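Local atomic coordinates of transcriptional regulator containing CBS domains (Streptococcus pneumoniae, PDB entry 6UOF), a protein that is a probable transcriptional regulator whose paired CBS domains, the part in this chain, may sense a small ligand such as an adenine nucleotide. Residues A[11-23]-A[30-43]. Numbering follows the deposited sequence. Where two conformers were deposited one is given.
Sequences PSHEYGFLRETDT and LVRKNRSSRFPVIN. With NA (sodium ion), chain C.
A beta-alpha-beta unit in the first CBS domain brings Leu18 and Arg19 alongside Val41 and Ile42 as parallel strands. Leu18 sits at the middle of the pairing: Leu18 N donates to Pro40 O, and its carbonyl takes the N-H of Ile42. Two residues on, Glu20 N donates to Ile42 O at 2.9 Å.

The side chains sort to the two faces of the sheet. On the Leu18 and Val41 face, Leu18 CD1 lies 4.1 Å from Phe39 CD2, while Leu30 CD2, from the C-terminal part of helix 24-34, rests over the centre of the Phe39 ring. This is the usual packing of a crossover helix against its own strands, and Tyr27 of the same helix also touches Leu18 and Phe39. On the Arg19 and Ile42 face, Ile42 CD1 reaches Phe17 CE2 at 3.8 Å; with CG set between the backbone N and carbonyl carbon (chi1 68°), the Phe17 ring also turns its CE2 edge onto one face of the Arg19 guanidinium.

Before the strand, Tyr15 swings its ring back across the segment 36-40, CG anti to the backbone N (chi1 179°). Tyr15 OH donates to Arg38 O at 2.7 Å in the carbonyl plane, and Tyr15 CE2 meets Phe39 CD1 at 3.7 Å with the rings inclined at 59°. Val110 of the second CBS domain also packs on Tyr15. Asn34 ND2 donates to Tyr15 O from above that carbonyl's plane, at 2.9 Å, and a water bridges the same oxygen to Ser36 OG. That water and two others, with Asn34 O at 2.3 Å, bind the sodium ion; the ion is joined to Glu14 O and Tyr15 O, at the end of helix 12-15, through two of these waters.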
loop_
_atom_site.group_PDB
_atom_site.type_symbol
_atom_site.label_atom_id
_atom_site.label_comp_id
_atom_site.label_asym_id
_atom_site.label_seq_id
_atom_site.Cartn_x
_atom_site.Cartn_y
_atom_site.Cartn_z
ATOM N N PRO A 11 10.030 -1.891 -2.963
ATOM C CA PRO A 11 10.323 -0.811 -2.022
ATOM C C PRO A 11 9.428 0.410 -2.255
ATOM O O PRO A 11 9.051 0.686 -3.383
ATOM C CB PRO A 11 11.798 -0.511 -2.301
ATOM C CG PRO A 11 12.353 -1.853 -2.682
ATOM C CD PRO A 11 11.260 -2.468 -3.537
ATOM N N SER A 12 9.163 1.168 -1.183
ATOM C CA SER A 12 8.180 2.284 -1.248
ATOM C C SER A 12 8.540 3.348 -2.292
ATOM O O SER A 12 7.619 3.913 -2.892
ATOM C CB SER A 12 7.992 2.899 0.115
ATOM O OG SER A 12 9.217 3.428 0.601
ATOM N N HIS A 13 9.823 3.659 -2.485
ATOM C CA HIS A 13 10.149 4.703 -3.496
ATOM C C HIS A 13 9.896 4.219 -4.928
ATOM O O HIS A 13 9.701 5.085 -5.802
ATOM C CB HIS A 13 11.584 5.179 -3.331
ATOM C CG HIS A 13 12.562 4.074 -3.461
ATOM N ND1 HIS A 13 12.965 3.322 -2.373
ATOM C CD2 HIS A 13 13.206 3.573 -4.539
ATOM C CE1 HIS A 13 13.831 2.412 -2.781
ATOM N NE2 HIS A 13 13.990 2.543 -4.101
ATOM N N GLU A 14 9.910 2.901 -5.162
ATOM C CA GLU A 14 9.678 2.359 -6.526
ATOM C C GLU A 14 8.177 2.354 -6.812
ATOM O O GLU A 14 7.764 2.856 -7.876
ATOM C CB GLU A 14 10.157 0.912 -6.657
ATOM C CG GLU A 14 11.638 0.700 -6.442
ATOM C CD GLU A 14 12.059 -0.757 -6.584
ATOM O OE1 GLU A 14 11.224 -1.591 -7.028
ATOM O OE2 GLU A 14 13.209 -1.073 -6.229
ATOM N N TYR A 15 7.397 1.807 -5.876
ATOM C CA TYR A 15 5.938 1.623 -6.068
ATOM C C TYR A 15 5.158 2.922 -5.845
ATOM O O TYR A 15 4.216 3.242 -6.615
ATOM C CB TYR A 15 5.428 0.543 -5.119
ATOM C CG TYR A 15 3.947 0.344 -5.265
ATOM C CD1 TYR A 15 3.428 -0.449 -6.267
ATOM C CD2 TYR A 15 3.059 1.012 -4.432
ATOM C CE1 TYR A 15 2.063 -0.600 -6.434
ATOM C CE2 TYR A 15 1.686 0.859 -4.578
ATOM C CZ TYR A 15 1.185 0.051 -5.583
ATOM O OH TYR A 15 -0.166 -0.097 -5.750
ATOM N N GLY A 16 5.544 3.664 -4.817
ATOM C CA GLY A 16 4.829 4.897 -4.441
ATOM C C GLY A 16 4.271 4.830 -3.033
ATOM O O GLY A 16 3.853 3.759 -2.572
ATOM N N PHE A 17 4.221 5.981 -2.389
ATOM C CA PHE A 17 3.587 6.067 -1.060
ATOM C C PHE A 17 3.132 7.504 -0.874
ATOM O O PHE A 17 3.623 8.413 -1.555
ATOM C CB PHE A 17 4.536 5.660 0.070
ATOM C CG PHE A 17 5.665 6.636 0.275
ATOM C CD1 PHE A 17 6.804 6.607 -0.520
ATOM C CD2 PHE A 17 5.582 7.596 1.272
ATOM C CE1 PHE A 17 7.820 7.530 -0.331
ATOM C CE2 PHE A 17 6.603 8.517 1.464
ATOM C CZ PHE A 17 7.716 8.481 0.659
ATOM N N LEU A 18 2.183 7.678 0.040
ATOM C CA LEU A 18 1.729 9.041 0.405
ATOM C C LEU A 18 1.928 9.290 1.893
ATOM O O LEU A 18 2.044 8.337 2.657
ATOM C CB LEU A 18 0.259 9.205 0.030
ATOM C CG LEU A 18 0.062 9.471 -1.462
ATOM C CD1 LEU A 18 -1.235 8.915 -1.969
ATOM C CD2 LEU A 18 0.198 10.944 -1.795
ATOM N N ARG A 19 2.062 10.562 2.227
ATOM C CA ARG A 19 2.132 10.984 3.644
ATOM C C ARG A 19 0.730 11.435 4.051
ATOM O O ARG A 19 -0.024 11.961 3.178
ATOM C CB ARG A 19 3.186 12.072 3.818
ATOM C CG ARG A 19 4.588 11.554 3.523
ATOM C CD ARG A 19 5.693 12.549 3.850
ATOM N NE ARG A 19 7.054 11.957 3.849
ATOM C CZ ARG A 19 7.906 11.977 2.838
ATOM N NH1 ARG A 19 9.063 11.350 2.949
ATOM N NH2 ARG A 19 7.601 12.592 1.708
ATOM N N GLU A 20 0.384 11.267 5.322
ATOM C CA GLU A 20 -1.010 11.591 5.715
ATOM C C GLU A 20 -1.257 13.098 5.562
ATOM O O GLU A 20 -2.444 13.485 5.449
ATOM C CB GLU A 20 -1.319 10.972 7.072
ATOM C CG GLU A 20 -0.662 11.700 8.195
ATOM C CD GLU A 20 -1.019 11.259 9.604
ATOM O OE1 GLU A 20 -1.796 10.309 9.770
ATOM O OE2 GLU A 20 -0.529 11.895 10.526
ATOM N N THR A 21 -0.195 13.914 5.525
ATOM C CA THR A 21 -0.260 15.391 5.346
ATOM C C THR A 21 -0.159 15.792 3.867
ATOM O O THR A 21 -0.263 16.997 3.586
ATOM C CB THR A 21 0.786 16.090 6.216
ATOM O OG1 THR A 21 2.019 15.404 5.990
ATOM C CG2 THR A 21 0.418 16.056 7.681
ATOM N N ASP A 22 0.073 14.833 2.968
ATOM C CA ASP A 22 -0.063 15.123 1.520
ATOM C C ASP A 22 -1.550 15.382 1.226
ATOM O O ASP A 22 -2.404 15.141 2.110
ATOM C CB ASP A 22 0.479 13.971 0.664
ATOM C CG ASP A 22 2.002 13.819 0.650
ATOM O OD1 ASP A 22 2.690 14.838 0.784
ATOM O OD2 ASP A 22 2.480 12.675 0.462
ATOM N N THR A 23 -1.858 15.838 0.017
ATOM C CA THR A 23 -3.247 16.181 -0.372
ATOM C C THR A 23 -3.761 15.225 -1.447
ATOM O O THR A 23 -2.992 14.441 -2.035
ATOM C CB THR A 23 -3.305 17.627 -0.868
ATOM O OG1 THR A 23 -2.556 17.655 -2.084
ATOM C CG2 THR A 23 -2.781 18.626 0.142
ATOM N N LEU A 30 0.453 11.381 -8.241
ATOM C CA LEU A 30 1.248 10.127 -8.097
ATOM C C LEU A 30 0.620 9.023 -8.954
ATOM O O LEU A 30 1.366 8.211 -9.531
ATOM C CB LEU A 30 1.317 9.714 -6.626
ATOM C CG LEU A 30 2.330 8.614 -6.324
ATOM C CD1 LEU A 30 3.743 9.056 -6.664
ATOM C CD2 LEU A 30 2.238 8.174 -4.881
ATOM N N VAL A 31 -0.711 9.014 -9.048
ATOM C CA VAL A 31 -1.387 7.989 -9.888
ATOM C C VAL A 31 -0.883 8.123 -11.332
ATOM O O VAL A 31 -0.569 7.097 -11.960
ATOM C CB VAL A 31 -2.912 8.139 -9.818
ATOM C CG1 VAL A 31 -3.607 7.287 -10.873
ATOM C CG2 VAL A 31 -3.452 7.826 -8.433
ATOM N N ARG A 32 -0.759 9.344 -11.836
ATOM C CA ARG A 32 -0.326 9.498 -13.255
ATOM C C ARG A 32 1.174 9.244 -13.419
ATOM O O ARG A 32 1.568 8.720 -14.463
ATOM C CB ARG A 32 -0.763 10.867 -13.752
ATOM C CG ARG A 32 -2.275 11.002 -13.660
ATOM C CD ARG A 32 -2.872 11.964 -14.641
ATOM N NE ARG A 32 -2.650 11.496 -15.997
ATOM C CZ ARG A 32 -2.956 12.198 -17.071
ATOM N NH1 ARG A 32 -3.500 13.395 -16.933
ATOM N NH2 ARG A 32 -2.705 11.713 -18.274
ATOM N N LYS A 33 1.981 9.563 -12.420
ATOM C CA LYS A 33 3.445 9.338 -12.533
ATOM C C LYS A 33 3.765 7.848 -12.394
ATOM O O LYS A 33 4.673 7.381 -13.123
ATOM C CB LYS A 33 4.194 10.140 -11.468
ATOM C CG LYS A 33 4.383 11.615 -11.789
ATOM C CD LYS A 33 5.248 12.331 -10.776
ATOM C CE LYS A 33 5.723 13.684 -11.259
ATOM N NZ LYS A 33 6.802 14.224 -10.399
ATOM N N ASN A 34 3.010 7.127 -11.565
ATOM C CA ASN A 34 3.357 5.719 -11.237
ATOM C C ASN A 34 2.437 4.704 -11.905
ATOM O O ASN A 34 2.782 3.511 -11.880
ATOM C CB ASN A 34 3.357 5.514 -9.723
ATOM C CG ASN A 34 4.498 6.232 -9.024
ATOM O OD1 ASN A 34 5.035 7.227 -9.515
ATOM N ND2 ASN A 34 4.880 5.721 -7.863
ATOM N N ARG A 35 1.315 5.163 -12.453
ATOM C CA ARG A 35 0.395 4.239 -13.176
ATOM C C ARG A 35 -0.153 3.192 -12.205
ATOM O O ARG A 35 -0.390 2.068 -12.640
ATOM C CB ARG A 35 1.097 3.487 -14.316
ATOM C CG ARG A 35 1.872 4.364 -15.286
ATOM C CD ARG A 35 0.990 5.380 -15.987
ATOM N NE ARG A 35 1.774 6.168 -16.919
ATOM C CZ ARG A 35 2.064 5.801 -18.154
ATOM N NH1 ARG A 35 1.626 4.645 -18.623
ATOM N NH2 ARG A 35 2.802 6.587 -18.917
ATOM N N SER A 36 -0.366 3.576 -10.950
ATOM C CA SER A 36 -0.948 2.731 -9.873
ATOM C C SER A 36 -1.949 3.614 -9.129
ATOM O O SER A 36 -1.766 4.843 -9.173
ATOM C CB SER A 36 0.091 2.179 -8.927
ATOM O OG SER A 36 0.966 1.262 -9.566
ATOM N N SER A 37 -2.914 3.021 -8.428
ATOM C CA SER A 37 -3.948 3.872 -7.767
ATOM C C SER A 37 -4.186 3.510 -6.298
ATOM O O SER A 37 -5.080 4.128 -5.685
ATOM C CB SER A 37 -5.239 3.806 -8.520
ATOM O OG SER A 37 -5.739 2.482 -8.525
ATOM N N ARG A 38 -3.452 2.557 -5.753
ATOM C CA ARG A 38 -3.638 2.156 -4.340
ATOM C C ARG A 38 -2.286 2.280 -3.651
ATOM O O ARG A 38 -1.331 1.601 -4.050
ATOM C CB ARG A 38 -4.232 0.758 -4.241
ATOM C CG ARG A 38 -5.568 0.655 -4.958
ATOM C CD ARG A 38 -6.309 -0.637 -4.723
ATOM N NE ARG A 38 -7.606 -0.569 -5.372
ATOM C CZ ARG A 38 -8.515 -1.530 -5.348
ATOM N NH1 ARG A 38 -8.283 -2.652 -4.689
ATOM N NH2 ARG A 38 -9.663 -1.360 -5.973
ATOM N N PHE A 39 -2.230 3.155 -2.664
ATOM C CA PHE A 39 -0.928 3.414 -2.001
ATOM C C PHE A 39 -1.024 3.345 -0.491
ATOM O O PHE A 39 -2.035 3.751 0.102
ATOM C CB PHE A 39 -0.397 4.809 -2.339
ATOM C CG PHE A 39 -0.188 5.037 -3.810
ATOM C CD1 PHE A 39 0.898 4.475 -4.463
ATOM C CD2 PHE A 39 -1.078 5.784 -4.559
ATOM C CE1 PHE A 39 1.080 4.660 -5.822
ATOM C CE2 PHE A 39 -0.885 5.982 -5.910
ATOM C CZ PHE A 39 0.188 5.415 -6.543
ATOM N N PRO A 40 0.048 2.873 0.195
ATOM C CA PRO A 40 0.106 2.977 1.653
ATOM C C PRO A 40 0.315 4.442 2.037
ATOM O O PRO A 40 0.931 5.207 1.312
ATOM C CB PRO A 40 1.334 2.145 2.024
ATOM C CG PRO A 40 2.247 2.256 0.802
ATOM C CD PRO A 40 1.289 2.304 -0.378
ATOM N N VAL A 41 -0.184 4.780 3.221
ATOM C CA VAL A 41 -0.039 6.147 3.790
ATOM C C VAL A 41 0.720 6.067 5.110
ATOM O O VAL A 41 0.360 5.239 5.953
ATOM C CB VAL A 41 -1.412 6.793 4.016
ATOM C CG1 VAL A 41 -1.220 8.229 4.447
ATOM C CG2 VAL A 41 -2.286 6.714 2.771
ATOM N N ILE A 42 1.726 6.931 5.253
ATOM C CA ILE A 42 2.528 6.949 6.507
ATOM C C ILE A 42 2.367 8.272 7.253
ATOM O O ILE A 42 2.129 9.310 6.644
ATOM C CB ILE A 42 4.017 6.690 6.220
ATOM C CG1 ILE A 42 4.626 7.743 5.289
ATOM C CG2 ILE A 42 4.215 5.272 5.728
ATOM C CD1 ILE A 42 6.141 7.676 5.152
ATOM N N ASN A 43 2.562 8.193 8.561
ATOM C CA ASN A 43 2.605 9.433 9.366
ATOM C C ASN A 43 4.062 9.902 9.475
ATOM O O ASN A 43 4.969 9.303 8.845
ATOM C CB ASN A 43 1.920 9.247 10.722
ATOM C CG ASN A 43 2.633 8.280 11.640
ATOM O OD1 ASN A 43 3.765 7.881 11.371
ATOM N ND2 ASN A 43 1.991 7.922 12.741
HETATM NA NA NA C . 4.320 1.965 -11.142
HETATM O O HOH W 1 5.995 3.195 -10.111
HETATM O O HOH W 2 3.508 1.832 -8.949
HETATM O O HOH W 3 7.039 10.850 6.688
HETATM O O HOH W 4 -0.498 9.547 13.014
HETATM O O HOH W 5 2.543 0.605 -12.076
#